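Local coordinates for putative epoxide hydrolase protein (Klebsiella pneumoniae subsp. pneumoniae, PDB 5BOV) that probably is a hydrolase of the alpha/beta-hydrolase fold, possibly acting on epoxides or monoacylglycerols, at residues P33-H38 / R60-Y65. Sequence-based numbering, arbitrary orientation.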
loop_
_atom_site.group_PDB
_atom_site.type_symbol
_atom_site.label_atom_id
_atom_site.label_comp_id
_atom_site.label_asym_id
_atom_site.label_seq_id
_atom_site.Cartn_x
_atom_site.Cartn_y
_atom_site.Cartn_z
ATOM N N PRO A 33 -8.324 14.996 -7.396
ATOM C CA PRO A 33 -8.076 14.068 -6.276
ATOM C C PRO A 33 -6.882 13.130 -6.490
ATOM O O PRO A 33 -6.710 12.592 -7.571
ATOM C CB PRO A 33 -9.417 13.235 -6.181
ATOM C CG PRO A 33 -10.419 14.066 -6.926
ATOM C CD PRO A 33 -9.668 14.798 -7.976
ATOM N N VAL A 34 -6.132 12.911 -5.396
ATOM C CA VAL A 34 -5.039 11.960 -5.319
ATOM C C VAL A 34 -5.236 11.128 -4.046
ATOM O O VAL A 34 -5.518 11.712 -3.003
ATOM C CB VAL A 34 -3.672 12.687 -5.174
ATOM C CG1 VAL A 34 -2.537 11.711 -5.163
ATOM C CG2 VAL A 34 -3.468 13.713 -6.252
ATOM N N ILE A 35 -5.118 9.804 -4.156
ATOM C CA ILE A 35 -5.272 8.891 -3.024
ATOM C C ILE A 35 -3.941 8.172 -2.852
ATOM O O ILE A 35 -3.428 7.567 -3.813
ATOM C CB ILE A 35 -6.436 7.889 -3.214
ATOM C CG1 ILE A 35 -7.746 8.673 -3.447
ATOM C CG2 ILE A 35 -6.521 6.968 -1.996
ATOM C CD1 ILE A 35 -8.929 7.794 -3.764
ATOM N N LEU A 36 -3.375 8.317 -1.658
ATOM C CA LEU A 36 -2.021 7.856 -1.365
ATOM C C LEU A 36 -2.176 6.705 -0.394
ATOM O O LEU A 36 -2.646 6.875 0.724
ATOM C CB LEU A 36 -1.182 8.982 -0.736
ATOM C CG LEU A 36 -1.059 10.266 -1.588
ATOM C CD1 LEU A 36 -0.357 11.366 -0.775
ATOM C CD2 LEU A 36 -0.358 10.010 -2.913
ATOM N N LEU A 37 -1.598 5.543 -0.773
ATOM C CA LEU A 37 -1.792 4.321 -0.002
ATOM C C LEU A 37 -0.491 3.792 0.550
ATOM O O LEU A 37 0.494 3.513 -0.201
ATOM C CB LEU A 37 -2.443 3.277 -0.917
ATOM C CG LEU A 37 -3.799 3.627 -1.525
ATOM C CD1 LEU A 37 -4.289 2.501 -2.425
ATOM C CD2 LEU A 37 -4.853 3.971 -0.474
ATOM N N HIS A 38 -0.464 3.570 1.865
ATOM C CA HIS A 38 0.751 3.072 2.517
ATOM C C HIS A 38 0.892 1.552 2.405
ATOM O O HIS A 38 -0.028 0.863 1.938
ATOM C CB HIS A 38 0.732 3.520 3.974
ATOM C CG HIS A 38 -0.315 2.861 4.824
ATOM N ND1 HIS A 38 -0.163 1.581 5.319
ATOM C CD2 HIS A 38 -1.560 3.249 5.185
ATOM C CE1 HIS A 38 -1.256 1.226 5.980
ATOM N NE2 HIS A 38 -2.096 2.243 5.955
ATOM N N ARG A 60 -6.312 17.807 -4.342
ATOM C CA ARG A 60 -7.026 17.332 -3.182
ATOM C C ARG A 60 -6.403 15.980 -2.834
ATOM O O ARG A 60 -6.533 15.059 -3.638
ATOM C CB ARG A 60 -8.496 17.160 -3.471
ATOM C CG ARG A 60 -9.227 16.750 -2.222
ATOM C CD ARG A 60 -10.549 16.120 -2.440
ATOM N NE ARG A 60 -11.224 15.649 -1.243
ATOM C CZ ARG A 60 -12.495 15.266 -1.307
ATOM N NH1 ARG A 60 -13.123 15.305 -2.468
ATOM N NH2 ARG A 60 -13.115 14.793 -0.248
ATOM N N VAL A 61 -5.952 15.832 -1.581
ATOM C CA VAL A 61 -5.204 14.605 -1.209
ATOM C C VAL A 61 -5.903 13.833 -0.086
ATOM O O VAL A 61 -6.217 14.363 1.000
ATOM C CB VAL A 61 -3.787 14.976 -0.766
ATOM C CG1 VAL A 61 -2.946 13.729 -0.640
ATOM C CG2 VAL A 61 -3.182 15.922 -1.780
ATOM N N ILE A 62 -6.167 12.559 -0.364
ATOM C CA ILE A 62 -6.772 11.617 0.576
ATOM C C ILE A 62 -5.743 10.595 0.983
ATOM O O ILE A 62 -5.106 9.951 0.105
ATOM C CB ILE A 62 -7.943 10.862 -0.099
ATOM C CG1 ILE A 62 -8.986 11.804 -0.726
ATOM C CG2 ILE A 62 -8.575 9.874 0.873
ATOM C CD1 ILE A 62 -9.649 12.616 0.281
ATOM N N VAL A 63 -5.547 10.439 2.298
ATOM C CA VAL A 63 -4.546 9.464 2.786
ATOM C C VAL A 63 -5.177 8.561 3.869
ATOM O O VAL A 63 -5.291 8.996 5.035
ATOM C CB VAL A 63 -3.291 10.147 3.362
ATOM C CG1 VAL A 63 -2.181 9.141 3.551
ATOM C CG2 VAL A 63 -2.810 11.288 2.469
ATOM N N PRO A 64 -5.667 7.364 3.491
ATOM C CA PRO A 64 -6.332 6.520 4.418
ATOM C C PRO A 64 -5.480 5.518 5.108
ATOM O O PRO A 64 -4.511 5.025 4.521
ATOM C CB PRO A 64 -7.348 5.788 3.522
ATOM C CG PRO A 64 -6.610 5.619 2.214
ATOM C CD PRO A 64 -5.756 6.837 2.097
ATOM N N TYR A 65 -5.854 5.181 6.335
ATOM C CA TYR A 65 -5.306 3.975 6.961
ATOM C C TYR A 65 -5.949 2.770 6.297
ATOM O O TYR A 65 -7.196 2.673 6.174
ATOM C CB TYR A 65 -5.606 3.909 8.446
ATOM C CG TYR A 65 -4.909 4.882 9.345
ATOM C CD1 TYR A 65 -3.550 4.765 9.594
ATOM C CD2 TYR A 65 -5.607 5.919 9.976
ATOM C CE1 TYR A 65 -2.907 5.584 10.522
ATOM C CE2 TYR A 65 -4.969 6.802 10.839
ATOM C CZ TYR A 65 -3.626 6.614 11.138
ATOM O OH TYR A 65 -2.979 7.455 11.991
HETATM O O HOH W 1 -2.218 5.544 3.062
#
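Val34, Ile62 and Leu36 join two parallel strands, 33-37 and 60-64, through a ladder of three backbone hydrogen bonds. Val34 N donates to Arg60 O, Ile62 N to Val34 O and Leu36 N to Ile62 O. The middle bond, Ile62 N to Val34 O, is 2.8 Å long and nearly straight, 176° at the hydrogen. CA-H...O contacts from Pro33, Val61 and Ile35 reach the same three carbonyl oxygens.

Pro64 has no amide hydrogen, and its CD lies 3.4 Å from Leu36 O. A water takes over here. It donates to Leu36 O (2.7 Å) and Pro64 O, and accepts from His38 N, bridging the strands where they separate.

Apolar contacts line both sheet faces. On one, Ile35 and Ile62 run side by side, and Leu37 CD2 meets Pro64 CG at 3.6 Å. On the other, Leu36 CD1 reaches Val61 CG1 (3.5 Å) and also touches Val63 CG2. The Leu36 chi1 of -58° sets CG beside its own backbone N, turned back toward Val61.

At the C-terminal end, the His38 ring meets Tyr65 CA edge-on, while its NE2 accepts a hydrogen bond from Leu66 N.

The pair and helix 50-56 form a beta-alpha-beta unit in the central sheet of the alpha/beta-hydrolase fold. Strand 104-108 flanks 33-37, and strand 19-26 flanks 60-64, where Asp25 forms a salt bridge with Arg60. Helix 85-98 covers the face of Ile35, Leu37, Ile62 and Pro64.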